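Local coordinates for protein soluble lytic murein transglycosylase (Pseudomonas aeruginosa, PDB 5OHU) that turns over bacterial cell-wall peptidoglycan as a lytic transglycosylase, cutting its glycan strands in both exolytic and endolytic fashion, at residues 84-89 with 96-101; 72-77 with 103-108. All coordinates share one frame; numbering follows the deposited sequence.

Overall arrangement
Both contacts rest on the same helix, 95-108, in the N-terminal part of a largely helical chain, and their centres lie about 11 Å apart. Contact 1 sets helix 79-88 against the first half of helix 95-108; contact 2 brings the turn between helices 62-72 and 79-88 up to its second half. Leu74 joins them: its CD1 is 3.8 Å from Leu98 CD1 and its CD2 3.7 Å from Arg101 CB. The centres of contacts 1 and 2 are about 29 Å and 35 Å from the centre of the chain. The phosphate bound at contact 1 is probably from the crystallisation liquor.

Contact 1: residues 84-89 with 96-101; sequences RFLTEH and GWLKLR. With PO4 (phosphate ion), chain C.
Phosphate O2 accepts a hydrogen bond from Arg84 NE, 2.9 Å long and moderately bent at 147°. Glu88 OE1 lies 2.5 Å from the same phosphate O2, so close that one of the two acid groups probably holds a proton shared between them. The neighbouring NH2 of Arg84 is turned to phosphate O1, so the anion is met by the NE and NH2 edge of the guanidinium, though that approach is modelled too short for its length to be trusted. Extended from CG to NE, Arg84 carries its charge out beside Glu88, whose OE2 lies above a guanidinium face, 3.9 Å from Arg84 NE: a long salt bridge with no N-H pointing at the oxygen.

The other flank of helix 84-88 packs on helix 96-101, nearly antiparallel at 151°; the axes of the two short segments come within 11.3 Å. Leu98 CD2 reaches Phe85 CD1 at 3.6 Å, oblique to the ring, and Leu86 CD2 at 3.9 Å. Phe85 CB already points to helix 96-101, and CG sits beside the carbonyl carbon (chi1 -170°). His89 CD2 lies over one face of that ring, near the rim. Leu86 CD2 also leans on Lys99 CG, 3.6 Å away; Lys99 then bends, and its NZ bonds to the carbonyl of Tyr118.

In this all-helical array, helix 62-72 adds Ala66 and Leu70 against Phe85. With no hydrogen bond between the segments, apolar side chains and the aliphatic stem of Lys99 join them, while Arg84 would favour negative charge on both Glu88 and phosphate.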
loop_
_atom_site.group_PDB
_atom_site.type_symbol
_atom_site.label_atom_id
_atom_site.label_comp_id
_atom_site.label_asym_id
_atom_site.label_seq_id
_atom_site.Cartn_x
_atom_site.Cartn_y
_atom_site.Cartn_z
ATOM N N ARG A 84 24.229 -25.544 8.818
ATOM C CA ARG A 84 25.048 -24.702 9.678
ATOM C C ARG A 84 24.949 -23.234 9.279
ATOM O O ARG A 84 24.819 -22.359 10.141
ATOM C CB ARG A 84 26.491 -25.183 9.638
ATOM C CG ARG A 84 27.463 -24.277 10.343
ATOM C CD ARG A 84 28.841 -24.889 10.286
ATOM N NE ARG A 84 29.783 -24.054 11.009
ATOM C CZ ARG A 84 30.537 -23.127 10.435
ATOM N NH1 ARG A 84 30.432 -22.964 9.128
ATOM N NH2 ARG A 84 31.379 -22.382 11.161
ATOM N N PHE A 85 24.986 -22.937 7.982
ATOM C CA PHE A 85 24.885 -21.544 7.571
ATOM C C PHE A 85 23.513 -20.960 7.894
ATOM O O PHE A 85 23.408 -19.822 8.368
ATOM C CB PHE A 85 25.180 -21.411 6.086
ATOM C CG PHE A 85 25.323 -19.991 5.642
ATOM C CD1 PHE A 85 24.220 -19.267 5.215
ATOM C CD2 PHE A 85 26.557 -19.371 5.684
ATOM C CE1 PHE A 85 24.350 -17.943 4.810
ATOM C CE2 PHE A 85 26.706 -18.062 5.276
ATOM C CZ PHE A 85 25.603 -17.342 4.841
ATOM N N LEU A 86 22.444 -21.713 7.626
ATOM C CA LEU A 86 21.118 -21.219 7.964
ATOM C C LEU A 86 20.913 -21.154 9.471
ATOM O O LEU A 86 20.152 -20.309 9.959
ATOM C CB LEU A 86 20.049 -22.096 7.322
ATOM C CG LEU A 86 20.103 -22.172 5.799
ATOM C CD1 LEU A 86 19.273 -23.349 5.345
ATOM C CD2 LEU A 86 19.587 -20.881 5.175
ATOM N N THR A 87 21.580 -22.040 10.211
ATOM C CA THR A 87 21.493 -22.035 11.665
ATOM C C THR A 87 22.071 -20.762 12.256
ATOM O O THR A 87 21.495 -20.186 13.181
ATOM C CB THR A 87 22.224 -23.253 12.226
ATOM O OG1 THR A 87 21.458 -24.419 11.929
ATOM C CG2 THR A 87 22.459 -23.139 13.744
ATOM N N GLU A 88 23.203 -20.306 11.736
ATOM C CA GLU A 88 23.954 -19.222 12.357
ATOM C C GLU A 88 23.795 -17.885 11.653
ATOM O O GLU A 88 24.210 -16.861 12.202
ATOM C CB GLU A 88 25.432 -19.609 12.418
ATOM C CG GLU A 88 25.564 -21.073 12.784
ATOM C CD GLU A 88 26.966 -21.528 13.109
ATOM O OE1 GLU A 88 27.060 -22.472 13.921
ATOM O OE2 GLU A 88 27.956 -20.964 12.576
ATOM N N HIS A 89 23.196 -17.862 10.469
ATOM C CA HIS A 89 23.080 -16.631 9.702
ATOM C C HIS A 89 21.665 -16.452 9.187
ATOM O O HIS A 89 21.465 -15.912 8.099
ATOM C CB HIS A 89 24.084 -16.612 8.549
ATOM C CG HIS A 89 25.503 -16.660 8.994
ATOM N ND1 HIS A 89 25.946 -16.021 10.130
ATOM C CD2 HIS A 89 26.583 -17.285 8.472
ATOM C CE1 HIS A 89 27.241 -16.234 10.283
ATOM N NE2 HIS A 89 27.654 -16.998 9.289
ATOM N N GLY A 96 16.322 -15.998 2.591
ATOM C CA GLY A 96 15.226 -16.718 1.966
ATOM C C GLY A 96 15.538 -17.206 0.559
ATOM O O GLY A 96 15.057 -18.267 0.143
ATOM N N TRP A 97 16.328 -16.445 -0.201
ATOM C CA TRP A 97 16.721 -16.912 -1.531
ATOM C C TRP A 97 17.581 -18.159 -1.427
ATOM O O TRP A 97 17.428 -19.097 -2.218
ATOM C CB TRP A 97 17.460 -15.804 -2.291
ATOM C CG TRP A 97 16.586 -14.622 -2.521
ATOM C CD1 TRP A 97 16.694 -13.398 -1.924
ATOM C CD2 TRP A 97 15.432 -14.555 -3.368
ATOM N NE1 TRP A 97 15.694 -12.568 -2.363
ATOM C CE2 TRP A 97 14.902 -13.253 -3.247
ATOM C CE3 TRP A 97 14.805 -15.462 -4.228
ATOM C CZ2 TRP A 97 13.770 -12.836 -3.951
ATOM C CZ3 TRP A 97 13.677 -15.043 -4.932
ATOM C CH2 TRP A 97 13.174 -13.742 -4.785
ATOM N N LEU A 98 18.476 -18.195 -0.442
ATOM C CA LEU A 98 19.264 -19.396 -0.219
ATOM C C LEU A 98 18.370 -20.576 0.140
ATOM O O LEU A 98 18.614 -21.702 -0.311
ATOM C CB LEU A 98 20.309 -19.147 0.872
ATOM C CG LEU A 98 21.110 -20.363 1.370
ATOM C CD1 LEU A 98 21.777 -21.107 0.223
ATOM C CD2 LEU A 98 22.136 -19.969 2.424
ATOM N N LYS A 99 17.326 -20.352 0.946
ATOM C CA LYS A 99 16.478 -21.484 1.316
ATOM C C LYS A 99 15.669 -21.961 0.125
ATOM O O LYS A 99 15.489 -23.171 -0.067
ATOM C CB LYS A 99 15.546 -21.120 2.468
ATOM C CG LYS A 99 16.265 -20.754 3.769
ATOM C CD LYS A 99 15.263 -20.625 4.937
ATOM C CE LYS A 99 14.641 -21.987 5.302
ATOM N NZ LYS A 99 13.838 -21.961 6.587
ATOM N N LEU A 100 15.172 -21.022 -0.683
ATOM C CA LEU A 100 14.449 -21.391 -1.893
ATOM C C LEU A 100 15.289 -22.305 -2.774
ATOM O O LEU A 100 14.850 -23.397 -3.165
ATOM C CB LEU A 100 14.045 -20.131 -2.657
ATOM C CG LEU A 100 13.437 -20.359 -4.032
ATOM C CD1 LEU A 100 12.126 -21.092 -3.908
ATOM C CD2 LEU A 100 13.257 -19.015 -4.761
ATOM N N ARG A 101 16.517 -21.882 -3.066
ATOM C CA ARG A 101 17.400 -22.650 -3.940
ATOM C C ARG A 101 17.751 -24.008 -3.345
ATOM O O ARG A 101 17.705 -25.032 -4.032
ATOM C CB ARG A 101 18.666 -21.851 -4.191
ATOM C CG ARG A 101 18.514 -20.905 -5.305
ATOM C CD ARG A 101 19.446 -19.765 -5.142
ATOM N NE ARG A 101 19.078 -18.735 -6.100
ATOM C CZ ARG A 101 19.622 -17.533 -6.146
ATOM N NH1 ARG A 101 20.550 -17.212 -5.261
ATOM N NH2 ARG A 101 19.207 -16.669 -7.061
HETATM P P PO4 C . 30.315 -22.893 14.438
HETATM O O1 PO4 C . 30.770 -21.870 13.435
HETATM O O2 PO4 C . 29.208 -23.712 13.839
HETATM O O3 PO4 C . 29.833 -22.207 15.694
HETATM O O4 PO4 C . 31.470 -23.807 14.724
#

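Contact 2: residues 72-77 with 103-108; sequences HRLKSA and LRLLAD
Leu105 brings a single methyl, CD1, to the turn made by residues 72-77, and every close approach across this contact involves that carbon. It lies 3.7 Å from Lys75 CA and 3.8 Å from Leu74 O, so it settles against the backbone at the junction of the two residues as much as against side chains. Leu105 leaves the helix with CG anti to its own carbonyl carbon (chi1 -69°), and its CB already heads for the turn; the trans second torsion extends CD1 farther forward.

Leu74 crosses it at a slant, presenting CG at 3.9 Å and CD2 at 4.1 Å to Leu105 CD1. Its CB does not aim at helix 103-108, but a first torsion of 176° swings the branched end round beside the carbonyl carbon and back toward Leu105. Lys75 does the reverse. It offers CB, 4.3 Å from Leu105 CD1, and its nearly straight chain then carries NZ away.

Segment 72-77 runs from the last residue of helix 62-72 into the short connection that leads to helix 79-88, in an all-helical array, and helix 95-108 packs against it from one side. Two successive backbone bonds tighten it, Ser76 N to Arg73 O (2.9 Å) and Ala77 N to Leu74 O (3.2 Å), so the carbonyl oxygen that Leu105 CD1 abuts has its own polar partner within the turn. Val82 and Trp102 also pack on buried Leu74. Arg73 reaches Glu69 and Glu81 through salt bridges that link the two flanking helices, while Arg104, a residue before Leu105, pairs with Glu127 of helix 126-138.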
loop_
_atom_site.group_PDB
_atom_site.type_symbol
_atom_site.label_atom_id
_atom_site.label_comp_id
_atom_site.label_asym_id
_atom_site.label_seq_id
_atom_site.Cartn_x
_atom_site.Cartn_y
_atom_site.Cartn_z
ATOM N N HIS A 72 27.268 -20.170 -4.776
ATOM C CA HIS A 72 27.887 -20.584 -6.028
ATOM C C HIS A 72 28.052 -22.101 -6.111
ATOM O O HIS A 72 27.832 -22.688 -7.173
ATOM C CB HIS A 72 29.239 -19.897 -6.216
ATOM C CG HIS A 72 29.936 -20.318 -7.468
ATOM N ND1 HIS A 72 29.377 -20.146 -8.718
ATOM C CD2 HIS A 72 31.117 -20.950 -7.666
ATOM C CE1 HIS A 72 30.197 -20.630 -9.633
ATOM N NE2 HIS A 72 31.259 -21.125 -9.022
ATOM N N ARG A 73 28.458 -22.756 -5.019
ATOM C CA ARG A 73 28.666 -24.199 -5.042
ATOM C C ARG A 73 27.567 -24.945 -4.301
ATOM O O ARG A 73 27.788 -26.042 -3.778
ATOM C CB ARG A 73 30.037 -24.569 -4.483
ATOM C CG ARG A 73 30.333 -24.027 -3.137
ATOM C CD ARG A 73 31.656 -24.597 -2.634
ATOM N NE ARG A 73 31.963 -24.048 -1.322
ATOM C CZ ARG A 73 31.478 -24.530 -0.184
ATOM N NH1 ARG A 73 30.678 -25.593 -0.196
ATOM N NH2 ARG A 73 31.801 -23.952 0.965
ATOM N N LEU A 74 26.369 -24.376 -4.285
ATOM C CA LEU A 74 25.313 -24.926 -3.452
ATOM C C LEU A 74 24.918 -26.334 -3.898
ATOM O O LEU A 74 24.556 -27.173 -3.063
ATOM C CB LEU A 74 24.123 -23.971 -3.466
ATOM C CG LEU A 74 22.877 -24.428 -2.717
ATOM C CD1 LEU A 74 23.160 -24.288 -1.236
ATOM C CD2 LEU A 74 21.718 -23.545 -3.101
ATOM N N LYS A 75 24.997 -26.620 -5.206
ATOM C CA LYS A 75 24.644 -27.953 -5.694
ATOM C C LYS A 75 25.613 -29.023 -5.199
ATOM O O LYS A 75 25.277 -30.210 -5.221
ATOM C CB LYS A 75 24.559 -27.947 -7.228
ATOM C CG LYS A 75 24.007 -29.257 -7.814
ATOM C CD LYS A 75 23.512 -29.135 -9.246
ATOM C CE LYS A 75 23.399 -30.524 -9.883
ATOM N NZ LYS A 75 23.226 -30.454 -11.359
ATOM N N SER A 76 26.785 -28.632 -4.701
ATOM C CA SER A 76 27.737 -29.572 -4.144
ATOM C C SER A 76 27.825 -29.534 -2.627
ATOM O O SER A 76 28.479 -30.404 -2.047
ATOM C CB SER A 76 29.133 -29.311 -4.723
ATOM O OG SER A 76 29.082 -29.369 -6.131
ATOM N N ALA A 77 27.196 -28.572 -1.970
ATOM C CA ALA A 77 27.416 -28.392 -0.542
ATOM C C ALA A 77 26.683 -29.457 0.270
ATOM O O ALA A 77 25.551 -29.830 -0.045
ATOM C CB ALA A 77 26.970 -26.993 -0.111
ATOM N N LEU A 103 16.104 -25.751 -0.885
ATOM C CA LEU A 103 14.921 -26.612 -0.774
ATOM C C LEU A 103 14.523 -27.178 -2.134
ATOM O O LEU A 103 14.068 -28.325 -2.230
ATOM C CB LEU A 103 13.745 -25.851 -0.140
ATOM C CG LEU A 103 13.679 -25.663 1.398
ATOM C CD1 LEU A 103 13.122 -26.875 2.099
ATOM C CD2 LEU A 103 15.052 -25.414 1.982
ATOM N N ARG A 104 14.701 -26.391 -3.193
ATOM C CA ARG A 104 14.510 -26.885 -4.554
ATOM C C ARG A 104 15.428 -28.076 -4.843
ATOM O O ARG A 104 14.974 -29.145 -5.282
ATOM C CB ARG A 104 14.766 -25.725 -5.515
ATOM C CG ARG A 104 14.310 -25.876 -6.922
ATOM C CD ARG A 104 14.845 -24.693 -7.742
ATOM N NE ARG A 104 14.017 -23.492 -7.657
ATOM C CZ ARG A 104 14.499 -22.250 -7.653
ATOM N NH1 ARG A 104 15.812 -22.039 -7.694
ATOM N NH2 ARG A 104 13.672 -21.213 -7.602
ATOM N N LEU A 105 16.727 -27.922 -4.572
ATOM C CA LEU A 105 17.641 -29.056 -4.681
ATOM C C LEU A 105 17.170 -30.247 -3.846
ATOM O O LEU A 105 17.142 -31.387 -4.332
ATOM C CB LEU A 105 19.048 -28.640 -4.266
ATOM C CG LEU A 105 19.761 -27.674 -5.223
ATOM C CD1 LEU A 105 21.129 -27.314 -4.668
ATOM C CD2 LEU A 105 19.889 -28.263 -6.632
ATOM N N LEU A 106 16.806 -30.013 -2.579
ATOM C CA LEU A 106 16.452 -31.136 -1.708
ATOM C C LEU A 106 15.269 -31.906 -2.267
ATOM O O LEU A 106 15.226 -33.145 -2.205
ATOM C CB LEU A 106 16.123 -30.639 -0.301
ATOM C CG LEU A 106 17.232 -29.977 0.500
ATOM C CD1 LEU A 106 16.645 -29.407 1.762
ATOM C CD2 LEU A 106 18.364 -31.007 0.782
ATOM N N ALA A 107 14.283 -31.180 -2.789
ATOM C CA ALA A 107 13.113 -31.822 -3.372
ATOM C C ALA A 107 13.480 -32.575 -4.644
ATOM O O ALA A 107 13.023 -33.703 -4.853
ATOM C CB ALA A 107 12.035 -30.770 -3.653
ATOM N N ASP A 108 14.310 -31.973 -5.502
ATOM C CA ASP A 108 14.716 -32.653 -6.729
ATOM C C ASP A 108 15.462 -33.953 -6.436
ATOM O O ASP A 108 15.431 -34.874 -7.253
ATOM C CB ASP A 108 15.559 -31.720 -7.600
ATOM C CG ASP A 108 14.780 -30.474 -8.066
ATOM O OD1 ASP A 108 13.531 -30.462 -7.986
ATOM O OD2 ASP A 108 15.420 -29.502 -8.525
#